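Local coordinates for protein (S)-ureidoglycine--glyoxylate transaminase (Bacillus subtilis, PDB 3ISL) that transfers the amino group of (S)-ureidoglycine to glyoxylate, giving oxalurate and glycine in purine breakdown, with pyridoxal 5'-phosphate as cofactor, at residues Arg12-Thr16 against Asn375-Val379; Val29-Val35 against Thr270-Ala275; Ala80-Glu86 against Ala105-Asn111; Val218-Arg222 against Asn241-Thr245. All coordinates share one frame. Residue numbers count along the deposited sequence, not the author numbering.

Contact 1: residues Arg12-Thr16 against Asn375-Val379; sequences RTIMT and NVLFV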
loop_
_atom_site.group_PDB
_atom_site.type_symbol
_atom_site.label_atom_id
_atom_site.label_comp_id
_atom_site.label_asym_id
_atom_site.label_seq_id
_atom_site.Cartn_x
_atom_site.Cartn_y
_atom_site.Cartn_z
ATOM N N ARG A 12 21.900 -5.834 -6.307
ATOM C CA ARG A 12 22.085 -6.979 -5.368
ATOM C C ARG A 12 21.756 -8.264 -6.046
ATOM O O ARG A 12 21.065 -8.310 -7.069
ATOM C CB ARG A 12 21.170 -6.839 -4.118
ATOM C CG ARG A 12 21.384 -5.576 -3.277
ATOM C CD ARG A 12 22.810 -5.377 -2.934
ATOM N NE ARG A 12 23.013 -4.599 -1.701
ATOM C CZ ARG A 12 24.203 -4.170 -1.282
ATOM N NH1 ARG A 12 25.293 -4.351 -2.048
ATOM N NH2 ARG A 12 24.315 -3.569 -0.114
ATOM N N THR A 13 22.270 -9.334 -5.456
ATOM C CA THR A 13 21.846 -10.675 -5.788
ATOM C C THR A 13 20.997 -11.093 -4.629
ATOM O O THR A 13 21.521 -11.372 -3.578
ATOM C CB THR A 13 23.059 -11.565 -5.866
ATOM O OG1 THR A 13 23.850 -11.095 -6.968
ATOM C CG2 THR A 13 22.659 -13.040 -6.085
ATOM N N ILE A 14 19.688 -11.195 -4.800
ATOM C CA ILE A 14 18.836 -11.389 -3.629
ATOM C C ILE A 14 18.368 -12.820 -3.473
ATOM O O ILE A 14 17.581 -13.354 -4.301
ATOM C CB ILE A 14 17.594 -10.470 -3.592
ATOM C CG1 ILE A 14 18.049 -9.009 -3.632
ATOM C CG2 ILE A 14 16.764 -10.762 -2.280
ATOM C CD1 ILE A 14 16.854 -7.955 -3.753
ATOM N N MET A 15 18.840 -13.420 -2.381
ATOM C CA MET A 15 18.562 -14.800 -2.119
ATOM C C MET A 15 17.977 -14.983 -0.705
ATOM O O MET A 15 18.320 -15.955 -0.010
ATOM C CB MET A 15 19.877 -15.658 -2.351
ATOM C CG MET A 15 20.241 -15.788 -3.905
ATOM S SD MET A 15 18.869 -16.366 -5.016
ATOM C CE MET A 15 19.167 -18.137 -5.080
ATOM N N THR A 16 17.114 -14.059 -0.295
ATOM C CA THR A 16 16.365 -14.167 0.961
ATOM C C THR A 16 14.986 -14.760 0.615
ATOM O O THR A 16 14.672 -14.929 -0.566
ATOM C CB THR A 16 16.102 -12.788 1.528
ATOM O OG1 THR A 16 15.249 -12.049 0.622
ATOM C CG2 THR A 16 17.423 -12.026 1.768
ATOM N N ASN A 375 21.853 -17.208 -10.000
ATOM C CA ASN A 375 21.766 -16.774 -8.591
ATOM C C ASN A 375 22.095 -17.978 -7.678
ATOM O O ASN A 375 22.808 -17.865 -6.659
ATOM C CB ASN A 375 20.357 -16.277 -8.255
ATOM C CG ASN A 375 20.187 -14.863 -8.444
ATOM O OD1 ASN A 375 19.300 -14.230 -7.807
ATOM N ND2 ASN A 375 21.008 -14.283 -9.301
ATOM N N VAL A 376 21.603 -19.154 -8.064
ATOM C CA VAL A 376 21.924 -20.320 -7.291
ATOM C C VAL A 376 23.430 -20.578 -7.319
ATOM O O VAL A 376 24.044 -20.815 -6.314
ATOM C CB VAL A 376 21.146 -21.544 -7.790
ATOM C CG1 VAL A 376 21.823 -22.789 -7.273
ATOM C CG2 VAL A 376 19.717 -21.463 -7.234
ATOM N N LEU A 377 24.047 -20.496 -8.487
ATOM C CA LEU A 377 25.517 -20.624 -8.561
ATOM C C LEU A 377 26.263 -19.522 -7.770
ATOM O O LEU A 377 27.223 -19.814 -7.046
ATOM C CB LEU A 377 25.956 -20.624 -10.034
ATOM C CG LEU A 377 26.079 -21.910 -10.869
ATOM C CD1 LEU A 377 25.751 -23.243 -10.235
ATOM C CD2 LEU A 377 25.607 -21.829 -12.315
ATOM N N PHE A 378 25.844 -18.266 -7.890
ATOM C CA PHE A 378 26.577 -17.182 -7.219
ATOM C C PHE A 378 26.433 -17.234 -5.706
ATOM O O PHE A 378 27.384 -16.928 -4.977
ATOM C CB PHE A 378 26.117 -15.824 -7.781
ATOM C CG PHE A 378 27.000 -14.610 -7.406
ATOM C CD1 PHE A 378 28.371 -14.719 -7.126
ATOM C CD2 PHE A 378 26.432 -13.304 -7.407
ATOM C CE1 PHE A 378 29.135 -13.546 -6.817
ATOM C CE2 PHE A 378 27.212 -12.145 -7.111
ATOM C CZ PHE A 378 28.542 -12.284 -6.819
ATOM N N VAL A 379 25.257 -17.609 -5.215
ATOM C CA VAL A 379 25.063 -17.641 -3.784
ATOM C C VAL A 379 25.950 -18.743 -3.168
ATOM O O VAL A 379 26.503 -18.570 -2.051
ATOM C CB VAL A 379 23.561 -17.781 -3.367
ATOM C CG1 VAL A 379 23.097 -19.243 -3.551
ATOM C CG2 VAL A 379 23.366 -17.330 -1.879
#
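Start at Arg12, which turns its CA-to-CB bond away from helix 373-389 and takes no part in this packing; its NE makes a salt bridge with Asp39 of the second subunit. Thr13 is the first residue to meet the helix. Its OG1 comes to 3.4 Å from CD2 of Phe378, at the edge of the ring and near its plane, and its methyl group rests beside the side chain of Asn375. Ile14 turns its CA-to-CB bond away from the helix, and its side chain packs on Val34 of the second subunit. Met15 swings back and has more of its own surface covered by the helix than any other residue of 12-16. Its CB lies 3.9 Å from Val379 CG2, and its CE reaches 4.0 Å from Val376 CG2, so the bent thioether lies across one turn of the helix, the turn closed by the 2.9 Å hydrogen bond from Val379 N to Asn375 O. Thr16 has already left the helix surface. The strand's hydrogen bonds go elsewhere: Thr13 pairs through its backbone with Gly347 and Glu349, Met15 with Glu349 and Gly365, and Ile14 N and O bond to the side chains of Glu21 and Ser370. None joins 12-16 to 375-379, so the helix contributes van der Waals packing, chiefly against Met15 and Thr13.

Contact 2: residues Val29-Val35 against Thr270-Ala275; sequences VMSTPVV and TTMLYA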
loop_
_atom_site.group_PDB
_atom_site.type_symbol
_atom_site.label_atom_id
_atom_site.label_comp_id
_atom_site.label_asym_id
_atom_site.label_seq_id
_atom_site.Cartn_x
_atom_site.Cartn_y
_atom_site.Cartn_z
ATOM N N VAL A 29 8.012 -1.902 -16.856
ATOM C CA VAL A 29 6.644 -1.387 -17.012
ATOM C C VAL A 29 6.258 -0.292 -15.966
ATOM O O VAL A 29 5.266 0.442 -16.153
ATOM C CB VAL A 29 5.524 -2.489 -17.041
ATOM C CG1 VAL A 29 5.027 -2.805 -15.584
ATOM C CG2 VAL A 29 4.372 -1.979 -17.882
ATOM N N MET A 30 7.095 -0.114 -14.942
ATOM C CA MET A 30 6.704 0.808 -13.825
ATOM C C MET A 30 7.066 2.271 -14.186
ATOM O O MET A 30 6.657 3.199 -13.513
ATOM C CB MET A 30 7.331 0.336 -12.517
ATOM C CG MET A 30 6.647 -0.963 -12.067
ATOM S SD MET A 30 6.994 -1.333 -10.338
ATOM C CE MET A 30 8.653 -1.981 -10.524
ATOM N N SER A 31 7.759 2.435 -15.311
ATOM C CA SER A 31 8.025 3.748 -15.873
ATOM C C SER A 31 6.842 4.196 -16.800
ATOM O O SER A 31 6.878 5.270 -17.324
ATOM C CB SER A 31 9.391 3.713 -16.632
ATOM O OG SER A 31 9.302 3.290 -18.007
ATOM N N THR A 32 5.775 3.416 -16.919
ATOM C CA THR A 32 4.624 3.818 -17.781
ATOM C C THR A 32 3.822 4.978 -17.143
ATOM O O THR A 32 3.535 4.929 -15.974
ATOM C CB THR A 32 3.697 2.650 -17.963
ATOM O OG1 THR A 32 4.430 1.525 -18.490
ATOM C CG2 THR A 32 2.545 2.988 -18.912
ATOM N N PRO A 33 3.432 6.008 -17.929
ATOM C CA PRO A 33 2.606 7.077 -17.320
ATOM C C PRO A 33 1.265 6.524 -16.765
ATOM O O PRO A 33 0.604 5.676 -17.381
ATOM C CB PRO A 33 2.439 8.098 -18.453
ATOM C CG PRO A 33 3.867 7.978 -19.240
ATOM C CD PRO A 33 3.984 6.387 -19.258
ATOM N N VAL A 34 0.867 7.049 -15.625
ATOM C CA VAL A 34 -0.315 6.592 -14.912
ATOM C C VAL A 34 -1.586 7.046 -15.645
ATOM O O VAL A 34 -1.537 7.995 -16.433
ATOM C CB VAL A 34 -0.378 7.118 -13.488
ATOM C CG1 VAL A 34 0.834 6.682 -12.643
ATOM C CG2 VAL A 34 -0.490 8.595 -13.487
ATOM N N VAL A 35 -2.669 6.299 -15.432
ATOM C CA VAL A 35 -4.023 6.673 -15.822
ATOM C C VAL A 35 -4.834 6.655 -14.506
ATOM O O VAL A 35 -4.371 6.074 -13.562
ATOM C CB VAL A 35 -4.640 5.636 -16.846
ATOM C CG1 VAL A 35 -3.872 5.616 -18.195
ATOM C CG2 VAL A 35 -4.801 4.206 -16.251
ATOM N N THR A 270 -1.980 2.964 -8.854
ATOM C CA THR A 270 -1.856 2.813 -10.307
ATOM C C THR A 270 -0.691 2.021 -10.782
ATOM O O THR A 270 -0.878 1.003 -11.451
ATOM C CB THR A 270 -1.816 4.140 -11.038
ATOM O OG1 THR A 270 -2.810 5.006 -10.467
ATOM C CG2 THR A 270 -2.037 3.875 -12.676
ATOM N N THR A 271 0.510 2.426 -10.372
ATOM C CA THR A 271 1.719 1.810 -10.811
ATOM C C THR A 271 1.857 0.391 -10.224
ATOM O O THR A 271 2.366 -0.504 -10.901
ATOM C CB THR A 271 2.947 2.673 -10.458
ATOM O OG1 THR A 271 2.874 3.886 -11.186
ATOM C CG2 THR A 271 4.256 1.896 -10.786
ATOM N N MET A 272 1.421 0.183 -8.981
ATOM C CA MET A 272 1.536 -1.146 -8.350
ATOM C C MET A 272 0.617 -2.156 -9.044
ATOM O O MET A 272 0.924 -3.322 -9.104
ATOM C CB MET A 272 1.238 -1.115 -6.833
ATOM C CG MET A 272 2.431 -0.545 -6.016
ATOM S SD MET A 272 4.011 -1.429 -6.303
ATOM C CE MET A 272 3.598 -3.167 -5.968
ATOM N N LEU A 273 -0.505 -1.670 -9.546
ATOM C CA LEU A 273 -1.417 -2.479 -10.369
ATOM C C LEU A 273 -0.831 -2.851 -11.730
ATOM O O LEU A 273 -0.967 -4.004 -12.143
ATOM C CB LEU A 273 -2.775 -1.744 -10.581
ATOM C CG LEU A 273 -3.805 -2.663 -11.300
ATOM C CD1 LEU A 273 -4.102 -3.869 -10.470
ATOM C CD2 LEU A 273 -5.105 -1.986 -11.707
ATOM N N TYR A 274 -0.154 -1.898 -12.411
ATOM C CA TYR A 274 0.595 -2.206 -13.615
ATOM C C TYR A 274 1.521 -3.389 -13.331
ATOM O O TYR A 274 1.584 -4.372 -14.132
ATOM C CB TYR A 274 1.481 -1.006 -14.098
ATOM C CG TYR A 274 0.761 0.208 -14.698
ATOM C CD1 TYR A 274 -0.588 0.152 -15.075
ATOM C CD2 TYR A 274 1.470 1.405 -14.929
ATOM C CE1 TYR A 274 -1.217 1.275 -15.662
ATOM C CE2 TYR A 274 0.875 2.502 -15.470
ATOM C CZ TYR A 274 -0.478 2.447 -15.855
ATOM O OH TYR A 274 -1.085 3.610 -16.398
ATOM N N ALA A 275 2.262 -3.247 -12.226
ATOM C CA ALA A 275 3.290 -4.204 -11.854
ATOM C C ALA A 275 2.678 -5.572 -11.530
ATOM O O ALA A 275 3.152 -6.561 -12.002
ATOM C CB ALA A 275 4.181 -3.667 -10.722
HETATM O O HOH W 1 3.829 3.712 -13.567
#
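This is a buried loop-on-helix contact: residues 29-35, on the way from helix 24-29 to helix 40-56, wrap the first turns of helix 270-286. A type I turn from Val29 to Thr32 shapes the loop, with Thr32 OG1 also donating to Val29 O at 2.7 Å. Tyr274 fills the hollow of the loop and gives up the most surface. Its OH donates to Pro33 O at 2.8 Å, while Thr32 O lies at the ring edge, 3.6 Å from Tyr274 CE2. A water bridges the two segments, accepting from Thr271 OG1 at 2.6 Å and donating to Met30 O at 2.9 Å and Thr32 O at 2.7 Å. Apolar contacts flank these bonds: Met30 SD sits 3.7 Å from Ala275 CB, and Val34 CB 3.7 Å from Thr270 CG2. Val20 and Pro203 of the second subunit pack on Val34 and Thr271. A loop near the N terminus, laid over a helix and pressed against the partner chain, belongs here to the dimer interface of this class-V, PLP-dependent aminotransferase.

Contact 3: residues Ala80-Glu86 against Ala105-Asn111; sequences ASVIEPE and AERYGAN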
loop_
_atom_site.group_PDB
_atom_site.type_symbol
_atom_site.label_atom_id
_atom_site.label_comp_id
_atom_site.label_asym_id
_atom_site.label_seq_id
_atom_site.Cartn_x
_atom_site.Cartn_y
_atom_site.Cartn_z
ATOM N N ALA A 80 -10.431 -9.080 9.503
ATOM C CA ALA A 80 -11.309 -7.994 9.963
ATOM C C ALA A 80 -12.744 -8.161 9.443
ATOM O O ALA A 80 -13.709 -7.910 10.162
ATOM C CB ALA A 80 -10.753 -6.611 9.527
ATOM N N SER A 81 -12.881 -8.588 8.203
ATOM C CA SER A 81 -14.194 -8.530 7.576
ATOM C C SER A 81 -15.055 -9.729 8.015
ATOM O O SER A 81 -16.250 -9.672 7.959
ATOM C CB SER A 81 -14.041 -8.457 6.058
ATOM O OG SER A 81 -13.574 -9.722 5.569
ATOM N N VAL A 82 -14.415 -10.762 8.548
ATOM C CA VAL A 82 -15.070 -12.017 8.859
ATOM C C VAL A 82 -15.163 -12.312 10.392
ATOM O O VAL A 82 -15.809 -13.258 10.797
ATOM C CB VAL A 82 -14.339 -13.075 7.998
ATOM C CG1 VAL A 82 -13.592 -14.060 8.758
ATOM C CG2 VAL A 82 -15.181 -13.502 6.778
ATOM N N ILE A 83 -14.586 -11.435 11.231
ATOM C CA ILE A 83 -14.532 -11.613 12.673
ATOM C C ILE A 83 -15.331 -10.590 13.393
ATOM O O ILE A 83 -15.080 -9.400 13.229
ATOM C CB ILE A 83 -13.105 -11.570 13.222
ATOM C CG1 ILE A 83 -12.370 -12.841 12.773
ATOM C CG2 ILE A 83 -13.142 -11.529 14.784
ATOM C CD1 ILE A 83 -10.900 -12.850 13.092
ATOM N N GLU A 84 -16.310 -11.046 14.167
ATOM C CA GLU A 84 -17.012 -10.179 15.130
ATOM C C GLU A 84 -16.523 -10.556 16.541
ATOM O O GLU A 84 -16.159 -11.706 16.773
ATOM C CB GLU A 84 -18.535 -10.399 15.038
ATOM C CG GLU A 84 -19.253 -9.603 13.911
ATOM C CD GLU A 84 -20.563 -10.314 13.459
ATOM O OE1 GLU A 84 -21.065 -11.147 14.237
ATOM O OE2 GLU A 84 -21.064 -10.069 12.320
ATOM N N PRO A 85 -16.513 -9.593 17.488
ATOM C CA PRO A 85 -16.057 -9.954 18.828
ATOM C C PRO A 85 -16.703 -11.254 19.281
ATOM O O PRO A 85 -17.869 -11.488 18.957
ATOM C CB PRO A 85 -16.570 -8.765 19.703
ATOM C CG PRO A 85 -16.421 -7.603 18.741
ATOM C CD PRO A 85 -16.957 -8.192 17.428
ATOM N N GLU A 86 -15.936 -12.081 19.998
ATOM C CA GLU A 86 -16.362 -13.407 20.521
ATOM C C GLU A 86 -16.514 -14.568 19.503
ATOM O O GLU A 86 -16.661 -15.723 19.916
ATOM C CB GLU A 86 -17.554 -13.315 21.521
ATOM C CG GLU A 86 -17.288 -12.296 22.683
ATOM C CD GLU A 86 -18.492 -12.039 23.578
ATOM O OE1 GLU A 86 -19.456 -12.840 23.518
ATOM O OE2 GLU A 86 -18.476 -11.046 24.371
ATOM N N ALA A 105 -6.424 -11.593 14.798
ATOM C CA ALA A 105 -7.705 -12.094 15.251
ATOM C C ALA A 105 -8.071 -11.562 16.636
ATOM O O ALA A 105 -9.233 -11.186 16.882
ATOM C CB ALA A 105 -7.743 -13.671 15.240
ATOM N N GLU A 106 -7.103 -11.542 17.550
ATOM C CA GLU A 106 -7.391 -11.092 18.946
ATOM C C GLU A 106 -7.766 -9.635 18.979
ATOM O O GLU A 106 -8.733 -9.247 19.623
ATOM C CB GLU A 106 -6.194 -11.305 19.861
ATOM C CG GLU A 106 -6.499 -12.336 20.889
ATOM C CD GLU A 106 -5.281 -13.068 21.394
ATOM O OE1 GLU A 106 -4.144 -12.539 21.236
ATOM O OE2 GLU A 106 -5.494 -14.184 21.956
ATOM N N ARG A 107 -6.986 -8.845 18.241
ATOM C CA ARG A 107 -7.239 -7.437 18.080
ATOM C C ARG A 107 -8.644 -7.160 17.537
ATOM O O ARG A 107 -9.241 -6.162 17.917
ATOM C CB ARG A 107 -6.121 -6.760 17.250
ATOM C CG ARG A 107 -4.736 -6.780 17.998
ATOM C CD ARG A 107 -3.840 -5.584 17.588
ATOM N NE ARG A 107 -2.431 -5.712 18.009
ATOM C CZ ARG A 107 -1.509 -4.726 17.979
ATOM N NH1 ARG A 107 -1.810 -3.475 17.604
ATOM N NH2 ARG A 107 -0.268 -4.983 18.366
ATOM N N TYR A 108 -9.192 -8.044 16.702
ATOM C CA TYR A 108 -10.600 -7.857 16.262
ATOM C C TYR A 108 -11.652 -8.467 17.207
ATOM O O TYR A 108 -12.834 -8.532 16.894
ATOM C CB TYR A 108 -10.808 -8.231 14.779
ATOM C CG TYR A 108 -10.150 -7.191 13.897
ATOM C CD1 TYR A 108 -10.803 -5.968 13.632
ATOM C CD2 TYR A 108 -8.848 -7.364 13.421
ATOM C CE1 TYR A 108 -10.193 -4.957 12.903
ATOM C CE2 TYR A 108 -8.233 -6.378 12.663
ATOM C CZ TYR A 108 -8.942 -5.138 12.423
ATOM O OH TYR A 108 -8.412 -4.124 11.671
ATOM N N GLY A 109 -11.212 -8.901 18.378
ATOM C CA GLY A 109 -12.180 -9.358 19.407
ATOM C C GLY A 109 -12.513 -10.860 19.384
ATOM O O GLY A 109 -13.387 -11.317 20.125
ATOM N N ALA A 110 -11.812 -11.619 18.548
ATOM C CA ALA A 110 -11.997 -13.077 18.496
ATOM C C ALA A 110 -11.543 -13.752 19.777
ATOM O O ALA A 110 -10.574 -13.328 20.385
ATOM C CB ALA A 110 -11.223 -13.677 17.321
ATOM N N ASN A 111 -12.243 -14.808 20.178
ATOM C CA ASN A 111 -11.695 -15.757 21.122
ATOM C C ASN A 111 -10.773 -16.714 20.334
ATOM O O ASN A 111 -11.246 -17.563 19.603
ATOM C CB ASN A 111 -12.859 -16.481 21.819
ATOM C CG ASN A 111 -12.411 -17.544 22.837
ATOM O OD1 ASN A 111 -13.248 -18.330 23.306
ATOM N ND2 ASN A 111 -11.117 -17.565 23.208
#
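Ile83, the first residue to leave helix 71-82, fills the middle: its CD1 lies 3.9 Å from Ala105 CB, and its CG2 is 3.8 Å from Ala110 CB and 4.0 Å from Tyr108 CB. One helical turn back, Ala80 sets its methyl over the face of the Tyr108 ring, a CH-pi contact with CB 3.9 Å from the ring centroid, while the phenol OH is hydrogen-bonded to Glu76. Outward, the two backbones approach to 4.0 Å between Pro85 CA and Gly109 CA. A CB on Gly109 would collide with Pro85 CA, and the positive phi would jam it against the preceding carbonyl as well. At the solvent-facing edge Gly109 O accepts from Glu86 N at 2.7 Å and lies 3.3 Å from Pro85 CA, a CA-H...O contact. Helix 96-107 ends in a Schellman motif with Gly109 as C', bonding Ala110 N to Ala105 O and Gly109 N to Glu106 O. Both helix exits lead into adjacent parallel strands, 88-93 and 111-116, as in the alpha/beta large domain of PLP-dependent aminotransferases.

Contact 4: residues Val218-Arg222 against Asn241-Thr245; sequences VIAAR and NRPIT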
loop_
_atom_site.group_PDB
_atom_site.type_symbol
_atom_site.label_atom_id
_atom_site.label_comp_id
_atom_site.label_asym_id
_atom_site.label_seq_id
_atom_site.Cartn_x
_atom_site.Cartn_y
_atom_site.Cartn_z
ATOM N N VAL A 218 -20.937 -13.785 4.613
ATOM C CA VAL A 218 -20.619 -13.282 5.950
ATOM C C VAL A 218 -20.252 -11.785 5.872
ATOM O O VAL A 218 -20.622 -11.029 6.741
ATOM C CB VAL A 218 -19.454 -14.074 6.577
ATOM C CG1 VAL A 218 -18.887 -13.337 7.810
ATOM C CG2 VAL A 218 -19.873 -15.486 6.910
ATOM N N ILE A 219 -19.561 -11.363 4.803
ATOM C CA ILE A 219 -19.167 -9.976 4.629
ATOM C C ILE A 219 -20.432 -9.149 4.348
ATOM O O ILE A 219 -20.609 -8.058 4.872
ATOM C CB ILE A 219 -18.179 -9.872 3.465
ATOM C CG1 ILE A 219 -16.868 -10.631 3.770
ATOM C CG2 ILE A 219 -17.916 -8.438 3.123
ATOM C CD1 ILE A 219 -15.809 -10.431 2.714
ATOM N N ALA A 220 -21.329 -9.689 3.533
ATOM C CA ALA A 220 -22.556 -8.975 3.227
ATOM C C ALA A 220 -23.386 -8.761 4.480
ATOM O O ALA A 220 -24.015 -7.704 4.622
ATOM C CB ALA A 220 -23.359 -9.710 2.168
ATOM N N ALA A 221 -23.405 -9.734 5.395
ATOM C CA ALA A 221 -24.205 -9.561 6.636
ATOM C C ALA A 221 -23.711 -8.377 7.511
ATOM O O ALA A 221 -24.290 -8.092 8.571
ATOM C CB ALA A 221 -24.289 -10.851 7.429
ATOM N N ARG A 222 -22.686 -7.658 7.027
ATOM C CA ARG A 222 -22.038 -6.563 7.767
ATOM C C ARG A 222 -21.833 -5.180 7.031
ATOM O O ARG A 222 -21.836 -5.059 5.796
ATOM C CB ARG A 222 -20.684 -7.034 8.308
ATOM C CG ARG A 222 -20.685 -8.289 9.199
ATOM C CD ARG A 222 -19.196 -8.622 9.616
ATOM N NE ARG A 222 -18.719 -7.638 10.589
ATOM C CZ ARG A 222 -17.550 -7.648 11.223
ATOM N NH1 ARG A 222 -16.654 -8.608 11.002
ATOM N NH2 ARG A 222 -17.280 -6.661 12.088
ATOM N N ASN A 241 -25.782 -4.916 10.040
ATOM C CA ASN A 241 -25.196 -5.276 11.341
ATOM C C ASN A 241 -23.917 -4.513 11.672
ATOM O O ASN A 241 -23.657 -3.434 11.114
ATOM C CB ASN A 241 -24.901 -6.782 11.426
ATOM C CG ASN A 241 -26.110 -7.642 11.131
ATOM O OD1 ASN A 241 -27.207 -7.141 10.886
ATOM N ND2 ASN A 241 -25.910 -8.953 11.140
ATOM N N ARG A 242 -23.128 -5.100 12.576
ATOM C CA ARG A 242 -21.868 -4.524 13.044
ATOM C C ARG A 242 -20.905 -4.391 11.871
ATOM O O ARG A 242 -20.510 -5.422 11.284
ATOM C CB ARG A 242 -21.247 -5.439 14.108
ATOM C CG ARG A 242 -20.157 -4.828 15.013
ATOM C CD ARG A 242 -19.855 -5.796 16.189
ATOM N NE ARG A 242 -20.784 -6.939 16.194
ATOM C CZ ARG A 242 -20.953 -7.827 17.185
ATOM N NH1 ARG A 242 -20.270 -7.745 18.326
ATOM N NH2 ARG A 242 -21.831 -8.812 17.037
ATOM N N PRO A 243 -20.537 -3.130 11.515
ATOM C CA PRO A 243 -19.561 -2.911 10.444
ATOM C C PRO A 243 -18.164 -3.440 10.809
ATOM O O PRO A 243 -17.816 -3.538 11.989
ATOM C CB PRO A 243 -19.521 -1.379 10.294
ATOM C CG PRO A 243 -19.962 -0.830 11.632
ATOM C CD PRO A 243 -20.979 -1.858 12.137
ATOM N N ILE A 244 -17.396 -3.794 9.779
ATOM C CA ILE A 244 -15.959 -4.087 9.881
ATOM C C ILE A 244 -15.232 -2.820 10.429
ATOM O O ILE A 244 -15.467 -1.685 9.921
ATOM C CB ILE A 244 -15.437 -4.525 8.494
ATOM C CG1 ILE A 244 -16.114 -5.848 8.093
ATOM C CG2 ILE A 244 -13.922 -4.563 8.443
ATOM C CD1 ILE A 244 -16.445 -5.975 6.602
ATOM N N THR A 245 -14.391 -3.016 11.463
ATOM C CA THR A 245 -13.718 -1.919 12.216
ATOM C C THR A 245 -12.799 -1.021 11.339
ATOM O O THR A 245 -12.858 0.226 11.398
ATOM C CB THR A 245 -12.975 -2.491 13.472
ATOM O OG1 THR A 245 -13.907 -3.247 14.259
ATOM C CG2 THR A 245 -12.306 -1.389 14.349
HETATM O O HOH W 2 -14.431 -6.069 12.314
#
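Arg222, the last residue modelled before a gap, spends its guanidinium on backbone carbonyls. NE donates almost straight to Arg242 O, at 2.9 Å and 178°. NH2 makes a weaker, bent bond to Pro243 O, 3.2 Å and 131°, and also donates to a water at 2.9 Å; that water also accepts from Thr245 N at 3.2 Å, so it ties the arginine to the far end of 241-245. NH1 turns out of the pair altogether and donates to Ile83 O, its strongest partner, with a weak bond to Ser81 O beside it. Long, weak ion pairs run from Arg222 and Arg242 to Glu84. Ile244 supplies the apolar side: its CA lies over one face of the guanidinium, 3.6 Å from Arg222 NH2, and its CG1 is 3.9 Å from Arg222 CZ. Asn241 ND2 comes to 3.2 Å from Ala221 O, but the angle is too poor for a hydrogen bond. Across the dimer, Ile244 O accepts from Arg107 of the second subunit. One guanidinium, bound to backbone carbonyls, thus joins the exits of helices 213-220 and 71-82 to the loop leading into helix 251-257, across an unmodelled, probably disordered loop, residues 223-240.

From the N terminus, strand 13-14 opens contact 1, which closes only at helix 373-389 and encloses the other three contacts. Contact 2 comes next, its loop running from residues 29-35 to helix 270-286, and within it lie contacts 3 and 4, in series: 80-86 with 105-111 closes before 218-222 with 241-245 opens. None cross. Contacts 3 and 4 alone touch, where Arg222 NH1 lies 2.8 Å from Ile83 O, linking the end of helix 71-82 to helix 213-220. Contact 1, with its centre about 40 Å from that of contact 3, fastens the N-terminal strand to the C-terminal part of the chain. All four have residues within reach of the second subunit.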